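Local coordinates for putative metal-dependent hydrolase (Bacillus subtilis, PDB 6KNS) that adopts the metallo-beta-lactamase fold of short-form RNase Z-like hydrolases, binds zinc and calcium, and may act in 3'-tRNA processing, at the interface of chains A and B. Numbering follows the deposited sequence. Chains: chain A/B, Putative metal-dependent hydrolase.

The interface of chains A and B. Residues chain A 50, 76, 79-80, 83; chain B 17-18.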
# COMPACT_ATOMS: atom_id res chain seq x y z
N PHE A 50 0.47 -2.19 -11.86
CA PHE A 50 -0.22 -1.53 -12.99
C PHE A 50 0.71 -1.08 -14.10
O PHE A 50 0.25 -0.66 -15.14
CB PHE A 50 -1.05 -0.36 -12.49
CG PHE A 50 -2.20 -0.77 -11.60
CD1 PHE A 50 -2.73 -2.05 -11.65
CD2 PHE A 50 -2.80 0.15 -10.77
CE1 PHE A 50 -3.77 -2.43 -10.90
CE2 PHE A 50 -3.88 -0.23 -9.97
CZ PHE A 50 -4.38 -1.51 -10.06
N PRO A 76 -7.32 -0.92 -1.69
CA PRO A 76 -7.16 -0.14 -2.90
C PRO A 76 -7.50 -0.93 -4.17
O PRO A 76 -8.04 -0.37 -5.11
CB PRO A 76 -5.69 0.28 -2.87
CG PRO A 76 -5.33 0.27 -1.40
CD PRO A 76 -6.12 -0.89 -0.83
N PHE A 79 -11.22 -0.73 -4.48
CA PHE A 79 -11.62 0.53 -5.06
C PHE A 79 -11.28 0.62 -6.57
O PHE A 79 -12.05 1.19 -7.32
CB PHE A 79 -11.03 1.69 -4.30
CG PHE A 79 -11.67 1.96 -2.95
CD1 PHE A 79 -12.84 1.30 -2.54
CD2 PHE A 79 -11.15 2.96 -2.13
CE1 PHE A 79 -13.43 1.58 -1.29
CE2 PHE A 79 -11.75 3.26 -0.89
CZ PHE A 79 -12.89 2.58 -0.48
N ALA A 80 -10.14 0.06 -7.01
CA ALA A 80 -9.77 0.08 -8.43
C ALA A 80 -10.85 -0.63 -9.25
O ALA A 80 -11.23 -0.16 -10.32
CB ALA A 80 -8.38 -0.55 -8.68
N VAL A 83 -13.91 1.69 -9.39
CA VAL A 83 -13.76 2.78 -10.34
C VAL A 83 -13.84 2.24 -11.79
O VAL A 83 -14.49 2.86 -12.63
CB VAL A 83 -12.50 3.57 -10.11
CG1 VAL A 83 -12.20 4.48 -11.35
CG2 VAL A 83 -12.63 4.36 -8.77
N GLY B 17 -8.75 7.05 -4.78
CA GLY B 17 -9.24 5.68 -4.86
C GLY B 17 -8.16 4.60 -4.85
O GLY B 17 -8.16 3.72 -3.97
N PHE B 18 -7.24 4.67 -5.79
CA PHE B 18 -6.24 3.63 -6.02
C PHE B 18 -5.13 4.26 -6.86
O PHE B 18 -5.34 5.26 -7.51
CB PHE B 18 -6.86 2.44 -6.77
CG PHE B 18 -7.33 2.79 -8.18
CD1 PHE B 18 -8.58 3.33 -8.39
CD2 PHE B 18 -6.54 2.56 -9.30
CE1 PHE B 18 -9.01 3.64 -9.67
CE2 PHE B 18 -6.98 2.87 -10.58
CZ PHE B 18 -8.22 3.40 -10.76
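The ring of B:Phe18 lies against A:Ala80, with one face turned to the chain A helix 74-86. This is a loop-to-helix contact between two copies of a metallo-beta-lactamase fold protein, and it forms one part of a two-fold symmetric interface. The pair may be a crystal assembly rather than the working dimer. The CA of A:Ala80 sits over the ring of B:Phe18, 3.8 Å from the ring centroid and displaced from the ring centre, a CH-pi contact. The methyl CB of A:Ala80 lies over the same face, 3.5 Å above CG of B:Phe18. The short side chain of A:Ala80 probably allows the face to lie close to the helix backbone. In B:Phe18 CG stands between the backbone N and the carbonyl carbon (chi1 64°). This crowded position sets the ring beside the helix, and chi2 of -85° turns a face to it.

One turn further along the helix, A:Val83 meets the CE1 corner of the ring. Its CB lies 3.5 Å from CE1 of B:Phe18. The CG1 methyl, anti to the backbone N (chi1 166°), touches the ring edge in the plane of the ring. On the other side, the CE2 corner of A:Phe50 approaches CD2 of B:Phe18, 3.9 Å away. The two phenylalanine side chains run roughly perpendicular, and the touch is light.

The rim carries backbone carbonyls packed against carbon. The O of A:Pro76 lies 3.5 Å from CB of B:Phe18. From chain B, the O of B:Gly17 lies alongside A:Phe79, 3.5 Å from its CB. The same oxygen lies in the plane of the A:Phe79 ring, at the edge, 3.6 Å from CD2.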